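Local coordinates for protein Myo-inositol 2-dehydrogenase (Thermotoga maritima, PDB 3EZY) that catalyses the NAD(+)-dependent oxidation of myo-inositol to 2-keto-myo-inositol (scyllo-inosose), probably as a step in myo-inositol degradation, at residues A[5-10]-A[67-72]; A[93-98]-A[120-125]. One frame throughout, in Å; residues are numbered along the deposited sequence.

Contact 1 (A[5-10]-A[67-72])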
loop_
_atom_site.group_PDB
_atom_site.type_symbol
_atom_site.label_atom_id
_atom_site.label_comp_id
_atom_site.label_asym_id
_atom_site.label_seq_id
_atom_site.Cartn_x
_atom_site.Cartn_y
_atom_site.Cartn_z
ATOM N N ILE A 5 22.406 -31.450 -21.154
ATOM C CA ILE A 5 21.254 -30.839 -21.838
ATOM C C ILE A 5 21.664 -30.226 -23.163
ATOM O O ILE A 5 22.717 -29.603 -23.256
ATOM C CB ILE A 5 20.651 -29.715 -20.939
ATOM C CG1 ILE A 5 20.301 -30.317 -19.563
ATOM C CG2 ILE A 5 19.399 -29.094 -21.589
ATOM C CD1 ILE A 5 18.950 -30.909 -19.525
ATOM N N GLY A 6 20.821 -30.398 -24.180
ATOM C CA GLY A 6 20.965 -29.692 -25.454
ATOM C C GLY A 6 19.826 -28.684 -25.639
ATOM O O GLY A 6 18.669 -28.978 -25.371
ATOM N N VAL A 7 20.164 -27.478 -26.081
ATOM C CA VAL A 7 19.188 -26.434 -26.309
ATOM C C VAL A 7 19.068 -26.142 -27.802
ATOM O O VAL A 7 20.062 -25.856 -28.469
ATOM C CB VAL A 7 19.596 -25.117 -25.578
ATOM C CG1 VAL A 7 18.545 -24.012 -25.818
ATOM C CG2 VAL A 7 19.768 -25.366 -24.081
ATOM N N ILE A 8 17.866 -26.269 -28.349
ATOM C CA ILE A 8 17.639 -25.922 -29.741
ATOM C C ILE A 8 16.941 -24.568 -29.847
ATOM O O ILE A 8 15.865 -24.353 -29.253
ATOM C CB ILE A 8 16.755 -26.970 -30.437
ATOM C CG1 ILE A 8 17.425 -28.335 -30.351
ATOM C CG2 ILE A 8 16.508 -26.582 -31.896
ATOM C CD1 ILE A 8 16.529 -29.456 -30.847
ATOM N N GLY A 9 17.534 -23.642 -30.599
ATOM C CA GLY A 9 16.909 -22.335 -30.768
ATOM C C GLY A 9 17.523 -21.359 -29.776
ATOM O O GLY A 9 17.349 -21.473 -28.577
ATOM N N LEU A 10 18.276 -20.392 -30.283
ATOM C CA LEU A 10 18.927 -19.444 -29.399
ATOM C C LEU A 10 18.314 -18.059 -29.595
ATOM O O LEU A 10 19.020 -17.087 -29.850
ATOM C CB LEU A 10 20.419 -19.419 -29.666
ATOM C CG LEU A 10 21.169 -20.714 -29.399
ATOM C CD1 LEU A 10 22.605 -20.576 -29.986
ATOM C CD2 LEU A 10 21.201 -21.113 -27.932
ATOM N N ALA A 67 18.687 -34.871 -22.417
ATOM C CA ALA A 67 17.404 -34.184 -22.449
ATOM C C ALA A 67 17.567 -32.956 -23.326
ATOM O O ALA A 67 18.660 -32.426 -23.483
ATOM C CB ALA A 67 16.971 -33.804 -21.010
ATOM N N VAL A 68 16.483 -32.526 -23.944
ATOM C CA VAL A 68 16.549 -31.479 -24.938
ATOM C C VAL A 68 15.542 -30.380 -24.615
ATOM O O VAL A 68 14.397 -30.675 -24.247
ATOM C CB VAL A 68 16.190 -32.069 -26.319
ATOM C CG1 VAL A 68 16.201 -31.001 -27.384
ATOM C CG2 VAL A 68 17.160 -33.193 -26.698
ATOM N N LEU A 69 15.956 -29.120 -24.780
ATOM C CA LEU A 69 15.025 -27.980 -24.705
ATOM C C LEU A 69 14.730 -27.490 -26.109
ATOM O O LEU A 69 15.611 -26.924 -26.772
ATOM C CB LEU A 69 15.606 -26.822 -23.878
ATOM C CG LEU A 69 16.242 -27.162 -22.522
ATOM C CD1 LEU A 69 16.594 -25.899 -21.687
ATOM C CD2 LEU A 69 15.387 -28.097 -21.644
ATOM N N VAL A 70 13.504 -27.719 -26.581
ATOM C CA VAL A 70 13.076 -27.245 -27.903
ATOM C C VAL A 70 12.559 -25.794 -27.784
ATOM O O VAL A 70 11.464 -25.552 -27.242
ATOM C CB VAL A 70 11.985 -28.173 -28.519
ATOM C CG1 VAL A 70 11.466 -27.615 -29.820
ATOM C CG2 VAL A 70 12.524 -29.634 -28.672
ATOM N N CYS A 71 13.336 -24.832 -28.310
ATOM C CA CYS A 71 13.013 -23.409 -28.167
ATOM C C CYS A 71 13.102 -22.735 -29.514
ATOM O O CYS A 71 13.442 -21.572 -29.606
ATOM C CB CYS A 71 14.013 -22.720 -27.217
ATOM S SG CYS A 71 14.251 -23.524 -25.609
ATOM N N SER A 72 12.819 -23.485 -30.564
ATOM C CA SER A 72 12.938 -22.973 -31.919
ATOM C C SER A 72 11.545 -22.505 -32.326
ATOM O O SER A 72 10.602 -22.569 -31.535
ATOM C CB SER A 72 13.378 -24.115 -32.821
ATOM O OG SER A 72 12.538 -25.230 -32.532
#
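The carbonyl O of Gly6 is gripped from strand 67-70 by two groups. One is the N-H of Leu69, a nearly straight bond of 2.8 Å from Leu69 N to Gly6 O. The other is a CA-H...O contact from Val68 CA, 3.3 Å from Gly6 O. Further bonds run from Gly6 N to Ala67 O and from Ile8 N to Leu69 O. Where the strands give way to loop, Cys71 N reaches Ile8 O over 2.7 Å, but more bent (138°). With segment axes 4.7 Å apart and only 19° from parallel, this is the pairing of two adjacent central strands in the parallel sheet of a Rossmann fold, consistent with the NAD requirement.

On the face carrying Ile5, Val7 and Leu69, the Leu69 side chain spans two neighbours: its CG meets Ile5 CG2 at 3.8 Å and its CD1 meets Val7 CG2 at 4.0 Å. With CG anti to the carbonyl carbon and beside the backbone N (chi1 -47°), the branch lies against Ile5 and Val7. Phe92 and His17 also touch this side chain. An alanine here would probably leave Ile5 CG2 and Val7 CG2 without the leucine branch they pack on and open a gap beside Phe92. On the other face, Ile8 CD1 lies 3.8 Å from Val68 CG1, beneath residues of helices 56-61 and 77-86.

Gly9, in a probable GxGxxG dinucleotide-binding turn, passes close to the other loop, its CA 4.2 Å from Ser72 CA; a side-chain carbon there would clash with Cys71 O and Ser72 N.

Contact 2 (A[93-98]-A[120-125]); sequences CEKPLS and TGFNRR
Lys95 CG approaches the ring of Phe122 obliquely, 4.3 Å from Phe122 CE1, while one face of the ring carries Thr120 CG2, 3.6 Å above the plane and displaced toward the rim. The Lys95 chain, with CG anti to the backbone N (chi1 157°), bends at chi2 and runs on to a salt bridge between NZ and Asp172. The Glu94 carboxylate is the second flat group, and two waters link it to segment 120-125. One water bridges OE2 to Asn123 OD1, lying 2.7 Å from Glu94 OE2 and 3.0 Å from Asn123 OD1; another links Glu94 OE1 with Gly121 O. Glu94 OE1 is also hydrogen-bonded to His17, and OE2 takes a weak bond from Lys95 N.

The direct backbone link is Gly121 N to Cys93 O at 2.8 Å, bent to 140° at the hydrogen. Gly121 then centres an inverse gamma turn, closed by Phe122 N on Thr120 O at 2.9 Å; a side-chain carbon at Gly121 would sit tight against Cys93 O and Glu94 CA. Leu97 crosses Thr120 at about a right angle, CG and both methyls lying 3.8 Å from Thr120 OG1, which is hydrogen-bonded to Ser305 O. Glu94-Lys95-Pro96, with a cis peptide before the proline, matches the EKP motif of Gfo/Idh/MocA dehydrogenases, found at the active site in relatives.

Strands 90-94 and 118-121 and helix 101-114 form a beta-alpha-beta unit; Leu97 packs on that helix, and beyond the strand ends Phe122 and Asn123 meet helices 174-185 and 277-298 respectively.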
loop_
_atom_site.group_PDB
_atom_site.type_symbol
_atom_site.label_atom_id
_atom_site.label_comp_id
_atom_site.label_asym_id
_atom_site.label_seq_id
_atom_site.Cartn_x
_atom_site.Cartn_y
_atom_site.Cartn_z
ATOM N N CYS A 93 9.455 -28.488 -24.147
ATOM C CA CYS A 93 9.083 -27.678 -25.301
ATOM C C CYS A 93 8.519 -26.322 -24.866
ATOM O O CYS A 93 7.519 -26.253 -24.127
ATOM C CB CYS A 93 8.034 -28.414 -26.170
ATOM S SG CYS A 93 7.702 -27.651 -27.768
ATOM N N GLU A 94 9.113 -25.251 -25.379
ATOM C CA GLU A 94 8.607 -23.916 -25.111
ATOM C C GLU A 94 7.153 -23.795 -25.576
ATOM O O GLU A 94 6.707 -24.520 -26.505
ATOM C CB GLU A 94 9.479 -22.840 -25.816
ATOM C CG GLU A 94 10.520 -22.184 -24.880
ATOM C CD GLU A 94 9.867 -21.688 -23.574
ATOM O OE1 GLU A 94 10.405 -21.935 -22.473
ATOM O OE2 GLU A 94 8.795 -21.051 -23.654
ATOM N N LYS A 95 6.417 -22.896 -24.928
ATOM C CA LYS A 95 5.104 -22.485 -25.350
ATOM C C LYS A 95 5.185 -21.892 -26.749
ATOM O O LYS A 95 6.154 -21.185 -27.063
ATOM C CB LYS A 95 4.572 -21.394 -24.373
ATOM C CG LYS A 95 3.474 -20.463 -24.980
ATOM C CD LYS A 95 4.019 -19.272 -25.784
ATOM C CE LYS A 95 2.938 -18.252 -26.070
ATOM N NZ LYS A 95 3.226 -17.406 -27.276
ATOM N N PRO A 96 4.167 -22.165 -27.607
ATOM C CA PRO A 96 3.146 -23.179 -27.430
ATOM C C PRO A 96 3.665 -24.461 -28.069
ATOM O O PRO A 96 4.503 -24.396 -28.975
ATOM C CB PRO A 96 2.000 -22.649 -28.273
ATOM C CG PRO A 96 2.697 -22.064 -29.426
ATOM C CD PRO A 96 3.920 -21.361 -28.810
ATOM N N LEU A 97 3.188 -25.603 -27.593
ATOM C CA LEU A 97 3.547 -26.894 -28.173
ATOM C C LEU A 97 3.397 -26.849 -29.680
ATOM O O LEU A 97 4.341 -27.100 -30.419
ATOM C CB LEU A 97 2.622 -27.968 -27.618
ATOM C CG LEU A 97 2.946 -28.494 -26.231
ATOM C CD1 LEU A 97 2.061 -29.725 -25.979
ATOM C CD2 LEU A 97 4.424 -28.851 -26.150
ATOM N N SER A 98 2.190 -26.554 -30.131
ATOM C CA SER A 98 1.912 -26.327 -31.539
ATOM C C SER A 98 0.588 -25.579 -31.609
ATOM O O SER A 98 -0.179 -25.562 -30.634
ATOM C CB SER A 98 1.797 -27.662 -32.312
ATOM O OG SER A 98 1.520 -27.375 -33.677
ATOM N N THR A 120 5.754 -29.073 -20.887
ATOM C CA THR A 120 5.311 -27.919 -21.625
ATOM C C THR A 120 5.778 -26.677 -20.892
ATOM O O THR A 120 5.614 -26.578 -19.678
ATOM C CB THR A 120 3.777 -27.859 -21.708
ATOM O OG1 THR A 120 3.317 -28.972 -22.476
ATOM C CG2 THR A 120 3.312 -26.560 -22.427
ATOM N N GLY A 121 6.346 -25.723 -21.631
ATOM C CA GLY A 121 6.987 -24.570 -21.023
ATOM C C GLY A 121 6.021 -23.461 -20.603
ATOM O O GLY A 121 6.130 -22.333 -21.117
ATOM N N PHE A 122 5.084 -23.754 -19.689
ATOM C CA PHE A 122 4.267 -22.676 -19.077
ATOM C C PHE A 122 5.012 -22.089 -17.878
ATOM O O PHE A 122 4.817 -22.510 -16.744
ATOM C CB PHE A 122 2.876 -23.181 -18.720
ATOM C CG PHE A 122 1.999 -23.376 -19.932
ATOM C CD1 PHE A 122 1.923 -22.384 -20.918
ATOM C CD2 PHE A 122 1.242 -24.520 -20.079
ATOM C CE1 PHE A 122 1.107 -22.547 -22.019
ATOM C CE2 PHE A 122 0.384 -24.681 -21.152
ATOM C CZ PHE A 122 0.343 -23.714 -22.154
ATOM N N ASN A 123 5.942 -21.183 -18.154
ATOM C CA ASN A 123 6.830 -20.678 -17.109
ATOM C C ASN A 123 6.137 -19.900 -15.988
ATOM O O ASN A 123 6.638 -19.838 -14.886
ATOM C CB ASN A 123 7.944 -19.787 -17.713
ATOM C CG ASN A 123 7.382 -18.554 -18.413
ATOM O OD1 ASN A 123 6.689 -18.679 -19.423
ATOM N ND2 ASN A 123 7.671 -17.359 -17.882
ATOM N N ARG A 124 5.006 -19.270 -16.256
ATOM C CA ARG A 124 4.381 -18.467 -15.198
ATOM C C ARG A 124 3.885 -19.325 -14.034
ATOM O O ARG A 124 3.620 -18.777 -12.971
ATOM C CB ARG A 124 3.242 -17.570 -15.728
ATOM C CG ARG A 124 3.662 -16.736 -16.956
ATOM C CD ARG A 124 2.626 -15.696 -17.380
ATOM N NE ARG A 124 3.044 -15.065 -18.659
ATOM C CZ ARG A 124 2.211 -14.428 -19.488
ATOM N NH1 ARG A 124 0.923 -14.296 -19.157
ATOM N NH2 ARG A 124 2.660 -13.904 -20.636
ATOM N N ARG A 125 3.727 -20.644 -14.209
ATOM C CA ARG A 125 3.396 -21.461 -13.008
ATOM C C ARG A 125 4.510 -21.384 -11.992
ATOM O O ARG A 125 4.300 -21.793 -10.863
ATOM C CB ARG A 125 3.219 -22.939 -13.306
ATOM C CG ARG A 125 2.055 -23.240 -14.238
ATOM C CD ARG A 125 1.724 -24.709 -14.184
ATOM N NE ARG A 125 0.646 -25.069 -15.105
ATOM C CZ ARG A 125 0.008 -26.230 -15.034
ATOM N NH1 ARG A 125 0.410 -27.108 -14.143
ATOM N NH2 ARG A 125 -1.001 -26.522 -15.870
HETATM O O HOH W 1 7.714 -19.066 -22.239
HETATM O O HOH W 2 8.697 -21.702 -20.611
#

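Overall arrangement
Both contacts belong to the same six-stranded parallel sheet, where strands 3-8, 67-70, 90-94 and 118-121 lie side by side in that order, so contact 1 joins the first two of these strands and contact 2 the last two. Their centres lie about 13 Å apart, and they follow in series along the chain. Val70 O and Glu94 N, 3.0 Å apart in a probable hydrogen bond, bridge the gap, with Cys71 SG packing on Glu94 CG. Contact 1 includes the first glycine of the probable dinucleotide-binding turn; contact 2 is nearer the centre of the chain, where the Rossmann sheet meets helices from later in the sequence. Such an arrangement is consistent with cofactor and substrate meeting at the carboxyl ends of the strands.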